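Local coordinates for FAD synthetase (Saccharomyces cerevisiae, PDB 2WSI), which catalyses the adenylation of flavin mononucleotide by ATP to give the coenzyme FAD, releasing diphosphate, at residues M144-R149 with N184-F188; I56-N61 with P103-I107. All blocks are in the same frame, centred on the assembly; numbering follows the deposited sequence.

Interactions 1 and 2 line one FAD pocket, the first mainly round the isoalloxazine, the second round the adenine and its ribose. Their centres lie about 13 Å apart, and both contacts belong to the PAPS reductase-like domain. In interaction 1, helix 144-154 and the loop 184-188 hold the isoalloxazine; in interaction 2, the parallel strands 56-59 and 102-106 and the residues just after them hold the adenine and its ribose. The two contacts also touch directly: Ala147 CB packs on Ile107 CG2 at 3.6 Å, and Phe148 CE2 meets Val105 CG1 at 3.9 Å. The adenine is shared between them, since Met144 approaches one face and Asn61 the other.

Interaction 1: residues M144-R149 with N184-F188; sequences MADAFR and NWPDF. With FAD (flavin-adenine dinucleotide), chain C.
Trp185 and Ala145 meet face-on: Ala145 CA stands 3.6 Å from the centroid of the indole six-membered ring and only 4° off its normal, a CH-pi contact. The isoalloxazine of FAD lies over the other face, with its N5 3.3 Å above the indole plane and over its centre, so the indole is held flat between helix and flavin. Trp185 CG stands anti to its own carbonyl carbon (chi1 -82°), which carries the indole back along the helix to Met144. Phe148 comes to the edge of the indole, near its plane, CD1 reaching CZ3 of Trp185 at 3.8 Å; the two rings are inclined at 40° and cross obliquely. One face of Phe148 takes the flavin methyl C7M, and Phe188 sets its edge toward FAD C6. This is the flavin end of the pocket in a PAPS reductase-family fold, built from helix 144-154 and the loop between the antiparallel strands 178-180 and 189-191. The bent Met144 chain leaves the indole and brings CE close to FAD N7A, at 3.2 Å. At the outer end, Pro186 CG rests 3.5 Å from Arg149 CA and also lies over one face of the guanidinium. The bend of Arg149 at chi3 folds that group back, and its NH2 gives Asn184 O a weak hydrogen bond of 3.3 Å.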
loop_
_atom_site.group_PDB
_atom_site.type_symbol
_atom_site.label_atom_id
_atom_site.label_comp_id
_atom_site.label_asym_id
_atom_site.label_seq_id
_atom_site.Cartn_x
_atom_site.Cartn_y
_atom_site.Cartn_z
ATOM N N MET A 144 11.010 -14.670 -4.632
ATOM C CA MET A 144 10.041 -14.371 -3.592
ATOM C C MET A 144 9.386 -15.646 -3.044
ATOM O O MET A 144 9.175 -15.745 -1.853
ATOM C CB MET A 144 9.022 -13.354 -4.089
ATOM C CG MET A 144 9.593 -11.939 -4.105
ATOM S SD MET A 144 9.298 -11.059 -2.549
ATOM C CE MET A 144 7.708 -10.395 -2.918
ATOM N N ALA A 145 9.079 -16.618 -3.905
ATOM C CA ALA A 145 8.577 -17.900 -3.449
ATOM C C ALA A 145 9.464 -18.503 -2.346
ATOM O O ALA A 145 8.952 -19.040 -1.360
ATOM C CB ALA A 145 8.455 -18.878 -4.631
ATOM N N ASP A 146 10.781 -18.410 -2.495
ATOM C CA ASP A 146 11.678 -19.036 -1.523
ATOM C C ASP A 146 11.729 -18.204 -0.244
ATOM O O ASP A 146 11.763 -18.742 0.862
ATOM C CB ASP A 146 13.089 -19.219 -2.101
ATOM C CG ASP A 146 13.109 -20.113 -3.354
ATOM O OD1 ASP A 146 12.467 -21.188 -3.357
ATOM O OD2 ASP A 146 13.774 -19.728 -4.339
ATOM N N ALA A 147 11.742 -16.895 -0.397
ATOM C CA ALA A 147 11.690 -16.002 0.757
ATOM C C ALA A 147 10.470 -16.330 1.635
ATOM O O ALA A 147 10.564 -16.368 2.874
ATOM C CB ALA A 147 11.640 -14.545 0.298
ATOM N N PHE A 148 9.322 -16.577 1.009
ATOM C CA PHE A 148 8.135 -16.880 1.804
ATOM C C PHE A 148 8.166 -18.311 2.320
ATOM O O PHE A 148 7.632 -18.599 3.394
ATOM C CB PHE A 148 6.841 -16.550 1.047
ATOM C CG PHE A 148 6.473 -15.100 1.149
ATOM C CD1 PHE A 148 6.986 -14.181 0.247
ATOM C CD2 PHE A 148 5.660 -14.644 2.188
ATOM C CE1 PHE A 148 6.700 -12.822 0.369
ATOM C CE2 PHE A 148 5.360 -13.279 2.312
ATOM C CZ PHE A 148 5.879 -12.372 1.387
ATOM N N ARG A 149 8.835 -19.205 1.600
ATOM C CA ARG A 149 8.925 -20.570 2.098
ATOM C C ARG A 149 9.692 -20.540 3.409
ATOM O O ARG A 149 9.292 -21.193 4.371
ATOM C CB ARG A 149 9.600 -21.514 1.099
ATOM C CG ARG A 149 9.494 -22.977 1.514
ATOM C CD ARG A 149 10.191 -23.891 0.518
ATOM N NE ARG A 149 10.059 -23.374 -0.842
ATOM C CZ ARG A 149 8.986 -23.540 -1.606
ATOM N NH1 ARG A 149 7.939 -24.226 -1.155
ATOM N NH2 ARG A 149 8.964 -23.023 -2.827
ATOM N N ASN A 184 3.863 -24.052 -7.143
ATOM C CA ASN A 184 5.174 -23.422 -7.072
ATOM C C ASN A 184 5.470 -22.891 -5.657
ATOM O O ASN A 184 6.586 -22.971 -5.148
ATOM C CB ASN A 184 5.165 -22.267 -8.085
ATOM C CG ASN A 184 6.446 -21.454 -8.081
ATOM O OD1 ASN A 184 7.393 -21.740 -7.345
ATOM N ND2 ASN A 184 6.484 -20.429 -8.926
ATOM N N TRP A 185 4.447 -22.356 -5.017
ATOM C CA TRP A 185 4.616 -21.631 -3.759
ATOM C C TRP A 185 4.323 -22.516 -2.548
ATOM O O TRP A 185 3.723 -23.565 -2.675
ATOM C CB TRP A 185 3.683 -20.422 -3.765
ATOM C CG TRP A 185 4.232 -19.269 -4.488
ATOM C CD1 TRP A 185 4.452 -19.165 -5.836
ATOM C CD2 TRP A 185 4.656 -18.022 -3.913
ATOM N NE1 TRP A 185 4.984 -17.930 -6.133
ATOM C CE2 TRP A 185 5.118 -17.209 -4.974
ATOM C CE3 TRP A 185 4.676 -17.512 -2.611
ATOM C CZ2 TRP A 185 5.601 -15.918 -4.771
ATOM C CZ3 TRP A 185 5.164 -16.218 -2.405
ATOM C CH2 TRP A 185 5.619 -15.439 -3.483
ATOM N N PRO A 186 4.744 -22.084 -1.355
ATOM C CA PRO A 186 4.338 -22.791 -0.146
ATOM C C PRO A 186 2.828 -22.625 0.068
ATOM O O PRO A 186 2.265 -21.658 -0.432
ATOM C CB PRO A 186 5.118 -22.081 0.971
ATOM C CG PRO A 186 5.915 -21.008 0.337
ATOM C CD PRO A 186 5.482 -20.844 -1.071
ATOM N N ASP A 187 2.179 -23.529 0.793
ATOM C CA ASP A 187 0.731 -23.442 0.970
ATOM C C ASP A 187 0.335 -22.406 2.028
ATOM O O ASP A 187 0.644 -22.550 3.197
ATOM C CB ASP A 187 0.148 -24.817 1.360
ATOM C CG ASP A 187 -1.400 -24.855 1.317
ATOM O OD1 ASP A 187 -2.057 -23.836 0.980
ATOM O OD2 ASP A 187 -1.977 -25.929 1.625
ATOM N N PHE A 188 -0.322 -21.341 1.595
ATOM C CA PHE A 188 -1.050 -20.454 2.504
ATOM C C PHE A 188 -2.119 -19.766 1.666
ATOM O O PHE A 188 -2.135 -19.914 0.444
ATOM C CB PHE A 188 -0.145 -19.409 3.179
ATOM C CG PHE A 188 0.663 -18.557 2.221
ATOM C CD1 PHE A 188 0.117 -17.436 1.631
ATOM C CD2 PHE A 188 1.996 -18.866 1.951
ATOM C CE1 PHE A 188 0.861 -16.645 0.752
ATOM C CE2 PHE A 188 2.757 -18.083 1.082
ATOM C CZ PHE A 188 2.196 -16.959 0.492
HETATM P PA FAD C . 4.583 -6.646 -6.626
HETATM O O1A FAD C . 5.571 -5.565 -6.970
HETATM O O2A FAD C . 5.259 -7.985 -6.523
HETATM O O5B FAD C . 3.695 -6.313 -5.310
HETATM C C5B FAD C . 2.502 -7.045 -5.099
HETATM C C4B FAD C . 2.284 -7.196 -3.590
HETATM O O4B FAD C . 3.135 -8.194 -3.090
HETATM C C3B FAD C . 2.640 -5.929 -2.838
HETATM O O3B FAD C . 1.541 -5.059 -2.736
HETATM C C2B FAD C . 3.053 -6.475 -1.484
HETATM O O2B FAD C . 1.919 -6.699 -0.673
HETATM C C1B FAD C . 3.676 -7.799 -1.843
HETATM N N9A FAD C . 5.127 -7.602 -1.995
HETATM C C8A FAD C . 5.839 -7.356 -3.142
HETATM N N7A FAD C . 7.159 -7.261 -2.825
HETATM C C5A FAD C . 7.273 -7.423 -1.480
HETATM C C6A FAD C . 8.353 -7.409 -0.622
HETATM N N6A FAD C . 9.614 -7.219 -1.052
HETATM N N1A FAD C . 8.127 -7.639 0.704
HETATM C C2A FAD C . 6.862 -7.868 1.205
HETATM N N3A FAD C . 5.784 -7.841 0.351
HETATM C C4A FAD C . 6.008 -7.653 -0.968
HETATM N N1 FAD C . 2.515 -15.775 -7.915
HETATM C C2 FAD C . 2.021 -16.949 -8.422
HETATM O O2 FAD C . 2.070 -17.169 -9.633
HETATM N N3 FAD C . 1.474 -17.886 -7.582
HETATM C C4 FAD C . 1.418 -17.664 -6.223
HETATM O O4 FAD C . 0.903 -18.546 -5.527
HETATM C C4X FAD C . 1.922 -16.470 -5.698
HETATM N N5 FAD C . 1.884 -16.199 -4.333
HETATM C C5X FAD C . 2.378 -15.009 -3.836
HETATM C C6 FAD C . 2.346 -14.727 -2.469
HETATM C C7 FAD C . 2.882 -13.528 -1.991
HETATM C C7M FAD C . 2.874 -13.201 -0.525
HETATM C C8 FAD C . 3.426 -12.614 -2.884
HETATM C C8M FAD C . 3.981 -11.311 -2.390
HETATM C C9 FAD C . 3.446 -12.893 -4.238
HETATM C C9A FAD C . 2.939 -14.084 -4.718
HETATM N N10 FAD C . 2.988 -14.343 -6.073
HETATM C C10 FAD C . 2.459 -15.521 -6.562
HETATM C "C1'" FAD C . 3.565 -13.315 -7.009
HETATM C "C2'" FAD C . 2.470 -12.327 -7.465
HETATM O "O2'" FAD C . 1.317 -12.960 -7.969
HETATM C "C3'" FAD C . 2.967 -11.327 -8.505
HETATM O "O3'" FAD C . 3.162 -11.991 -9.730
HETATM C "C4'" FAD C . 4.262 -10.678 -8.056
HETATM O "O4'" FAD C . 4.144 -10.232 -6.721
HETATM C "C5'" FAD C . 4.590 -9.472 -8.937
HETATM O "O5'" FAD C . 3.408 -8.725 -9.159
HETATM P P FAD C . 3.432 -7.114 -9.142
HETATM O O1P FAD C . 4.724 -6.625 -9.754
HETATM O O2P FAD C . 2.173 -6.568 -9.776
HETATM O O3P FAD C . 3.348 -6.626 -7.626
#

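Interaction 2: residues I56-N61 with P103-I107. With FAD (flavin-adenine dinucleotide), chain C.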
loop_
_atom_site.group_PDB
_atom_site.type_symbol
_atom_site.label_atom_id
_atom_site.label_comp_id
_atom_site.label_asym_id
_atom_site.label_seq_id
_atom_site.Cartn_x
_atom_site.Cartn_y
_atom_site.Cartn_z
ATOM N N ILE A 56 -2.762 -14.354 10.354
ATOM C CA ILE A 56 -2.574 -13.543 9.156
ATOM C C ILE A 56 -1.338 -12.692 9.308
ATOM O O ILE A 56 -1.231 -11.965 10.282
ATOM C CB ILE A 56 -3.735 -12.562 8.938
ATOM C CG1 ILE A 56 -5.076 -13.293 8.785
ATOM C CG2 ILE A 56 -3.511 -11.759 7.655
ATOM C CD1 ILE A 56 -6.242 -12.336 8.685
ATOM N N SER A 57 -0.449 -12.720 8.314
ATOM C CA SER A 57 0.608 -11.734 8.236
ATOM C C SER A 57 0.356 -10.797 7.055
ATOM O O SER A 57 -0.131 -11.217 6.014
ATOM C CB SER A 57 1.948 -12.399 8.021
ATOM O OG SER A 57 2.951 -11.419 8.103
ATOM N N PHE A 58 0.676 -9.531 7.236
ATOM C CA PHE A 58 0.493 -8.522 6.192
ATOM C C PHE A 58 1.818 -8.371 5.431
ATOM O O PHE A 58 2.857 -8.042 6.039
ATOM C CB PHE A 58 0.099 -7.189 6.857
ATOM C CG PHE A 58 -0.403 -6.165 5.890
ATOM C CD1 PHE A 58 -1.754 -5.940 5.756
ATOM C CD2 PHE A 58 0.484 -5.447 5.100
ATOM C CE1 PHE A 58 -2.241 -5.013 4.825
ATOM C CE2 PHE A 58 0.019 -4.523 4.157
ATOM C CZ PHE A 58 -1.337 -4.306 4.017
ATOM N N SER A 59 1.825 -8.642 4.117
ATOM C CA SER A 59 3.058 -8.409 3.348
ATOM C C SER A 59 3.151 -6.944 2.945
ATOM O O SER A 59 2.324 -6.414 2.204
ATOM C CB SER A 59 3.218 -9.341 2.129
ATOM O OG SER A 59 2.143 -9.207 1.211
ATOM N N TYR A 60 4.182 -6.292 3.447
ATOM C CA TYR A 60 4.314 -4.854 3.295
ATOM C C TYR A 60 5.701 -4.525 2.735
ATOM O O TYR A 60 6.712 -4.989 3.267
ATOM C CB TYR A 60 4.156 -4.210 4.664
ATOM C CG TYR A 60 4.247 -2.702 4.667
ATOM C CD1 TYR A 60 3.314 -1.932 3.971
ATOM C CD2 TYR A 60 5.246 -2.038 5.389
ATOM C CE1 TYR A 60 3.375 -0.551 3.976
ATOM C CE2 TYR A 60 5.316 -0.663 5.402
ATOM C CZ TYR A 60 4.371 0.085 4.686
ATOM O OH TYR A 60 4.374 1.457 4.669
ATOM N N ASN A 61 5.753 -3.692 1.699
ATOM C CA ASN A 61 7.037 -3.294 1.101
ATOM C C ASN A 61 7.126 -1.770 0.949
ATOM O O ASN A 61 8.027 -1.261 0.281
ATOM C CB ASN A 61 7.257 -3.963 -0.262
ATOM C CG ASN A 61 6.206 -3.541 -1.297
ATOM O OD1 ASN A 61 5.322 -2.728 -1.018
ATOM N ND2 ASN A 61 6.302 -4.103 -2.497
ATOM N N PRO A 103 1.263 -8.237 12.874
ATOM C CA PRO A 103 2.286 -9.076 12.248
ATOM C C PRO A 103 2.460 -8.761 10.766
ATOM O O PRO A 103 1.482 -8.771 10.013
ATOM C CB PRO A 103 1.744 -10.498 12.409
ATOM C CG PRO A 103 0.695 -10.412 13.473
ATOM C CD PRO A 103 0.146 -9.023 13.441
ATOM N N THR A 104 3.704 -8.544 10.359
ATOM C CA THR A 104 3.987 -7.972 9.057
ATOM C C THR A 104 5.245 -8.628 8.528
ATOM O O THR A 104 6.123 -9.001 9.307
ATOM C CB THR A 104 4.190 -6.433 9.166
ATOM O OG1 THR A 104 3.009 -5.828 9.720
ATOM C CG2 THR A 104 4.511 -5.797 7.779
ATOM N N VAL A 105 5.331 -8.788 7.207
ATOM C CA VAL A 105 6.500 -9.409 6.609
ATOM C C VAL A 105 7.017 -8.536 5.488
ATOM O O VAL A 105 6.230 -8.122 4.643
ATOM C CB VAL A 105 6.194 -10.824 6.055
ATOM C CG1 VAL A 105 4.878 -10.838 5.313
ATOM C CG2 VAL A 105 7.320 -11.298 5.119
ATOM N N PHE A 106 8.327 -8.257 5.495
ATOM C CA PHE A 106 8.968 -7.455 4.465
ATOM C C PHE A 106 10.125 -8.258 3.920
ATOM O O PHE A 106 11.018 -8.648 4.676
ATOM C CB PHE A 106 9.512 -6.141 5.037
ATOM C CG PHE A 106 10.342 -5.340 4.041
ATOM C CD1 PHE A 106 9.927 -5.198 2.719
ATOM C CD2 PHE A 106 11.527 -4.729 4.438
ATOM C CE1 PHE A 106 10.670 -4.460 1.811
ATOM C CE2 PHE A 106 12.296 -3.988 3.521
ATOM C CZ PHE A 106 11.860 -3.858 2.214
ATOM N N ILE A 107 10.129 -8.508 2.617
ATOM C CA ILE A 107 11.274 -9.201 2.044
ATOM C C ILE A 107 12.264 -8.155 1.568
ATOM O O ILE A 107 11.991 -7.411 0.622
ATOM C CB ILE A 107 10.880 -10.177 0.932
ATOM C CG1 ILE A 107 9.791 -11.145 1.423
ATOM C CG2 ILE A 107 12.124 -10.956 0.455
ATOM C CD1 ILE A 107 10.181 -11.942 2.710
HETATM P PA FAD C . 4.583 -6.646 -6.626
HETATM O O1A FAD C . 5.571 -5.565 -6.970
HETATM O O2A FAD C . 5.259 -7.985 -6.523
HETATM O O5B FAD C . 3.695 -6.313 -5.310
HETATM C C5B FAD C . 2.502 -7.045 -5.099
HETATM C C4B FAD C . 2.284 -7.196 -3.590
HETATM O O4B FAD C . 3.135 -8.194 -3.090
HETATM C C3B FAD C . 2.640 -5.929 -2.838
HETATM O O3B FAD C . 1.541 -5.059 -2.736
HETATM C C2B FAD C . 3.053 -6.475 -1.484
HETATM O O2B FAD C . 1.919 -6.699 -0.673
HETATM C C1B FAD C . 3.676 -7.799 -1.843
HETATM N N9A FAD C . 5.127 -7.602 -1.995
HETATM C C8A FAD C . 5.839 -7.356 -3.142
HETATM N N7A FAD C . 7.159 -7.261 -2.825
HETATM C C5A FAD C . 7.273 -7.423 -1.480
HETATM C C6A FAD C . 8.353 -7.409 -0.622
HETATM N N6A FAD C . 9.614 -7.219 -1.052
HETATM N N1A FAD C . 8.127 -7.639 0.704
HETATM C C2A FAD C . 6.862 -7.868 1.205
HETATM N N3A FAD C . 5.784 -7.841 0.351
HETATM C C4A FAD C . 6.008 -7.653 -0.968
HETATM N N1 FAD C . 2.515 -15.775 -7.915
HETATM C C2 FAD C . 2.021 -16.949 -8.422
HETATM O O2 FAD C . 2.070 -17.169 -9.633
HETATM N N3 FAD C . 1.474 -17.886 -7.582
HETATM C C4 FAD C . 1.418 -17.664 -6.223
HETATM O O4 FAD C . 0.903 -18.546 -5.527
HETATM C C4X FAD C . 1.922 -16.470 -5.698
HETATM N N5 FAD C . 1.884 -16.199 -4.333
HETATM C C5X FAD C . 2.378 -15.009 -3.836
HETATM C C6 FAD C . 2.346 -14.727 -2.469
HETATM C C7 FAD C . 2.882 -13.528 -1.991
HETATM C C7M FAD C . 2.874 -13.201 -0.525
HETATM C C8 FAD C . 3.426 -12.614 -2.884
HETATM C C8M FAD C . 3.981 -11.311 -2.390
HETATM C C9 FAD C . 3.446 -12.893 -4.238
HETATM C C9A FAD C . 2.939 -14.084 -4.718
HETATM N N10 FAD C . 2.988 -14.343 -6.073
HETATM C C10 FAD C . 2.459 -15.521 -6.562
HETATM C "C1'" FAD C . 3.565 -13.315 -7.009
HETATM C "C2'" FAD C . 2.470 -12.327 -7.465
HETATM O "O2'" FAD C . 1.317 -12.960 -7.969
HETATM C "C3'" FAD C . 2.967 -11.327 -8.505
HETATM O "O3'" FAD C . 3.162 -11.991 -9.730
HETATM C "C4'" FAD C . 4.262 -10.678 -8.056
HETATM O "O4'" FAD C . 4.144 -10.232 -6.721
HETATM C "C5'" FAD C . 4.590 -9.472 -8.937
HETATM O "O5'" FAD C . 3.408 -8.725 -9.159
HETATM P P FAD C . 3.432 -7.114 -9.142
HETATM O O1P FAD C . 4.724 -6.625 -9.754
HETATM O O2P FAD C . 2.173 -6.568 -9.776
HETATM O O3P FAD C . 3.348 -6.626 -7.626
#
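Phe106 lays its ring obliquely against the backbone leaving strand 56-59: its CD1 is 3.3 Å from Tyr60 O, and its CE1 is near Asn61 CA. The same ring also meets adenine N1A of FAD at an oblique angle. Over one face of the adenine lies Asn61 CB, 3.6 Å from C6A, on the side opposite Met144. The Watson-Crick edge is read by the Ile107 backbone: Ile107 N donates to N1A (2.9 Å, 170°), and N6A donates to Ile107 O (2.9 Å), two nearly straight bonds consistent with selection of adenine. Asn61 OD1 is tied to Gly63 N, while Asn61 ND2 lies over the adenine face above FAD N7A, 3.3 Å from it. Ser59 O accepts a hydrogen bond from the ribose hydroxyl O2B, and Ser59 OG bonds to Val162 O. Replacing Phe106 by an alanine would probably open a gap beside N1A and leave Tyr60 O and Asn61 without the ring they pack on. Behind the pocket the strands pair in parallel: Phe58 N to Pro103 O, Val105 N to Phe58 O (2.8 Å) and Tyr60 N to Val105 O. Thr104 CG2, anti to the backbone N, reaches Tyr60 CB at 3.5 Å. The strands are joined through helix 64-87 in a beta-alpha-beta unit; that helix packs on the face bearing Phe58, and helix 144-154 on the face bearing Val105. Strand 129-133 flanks 102-106 on its outer side, and strand 160-162 flanks 56-59.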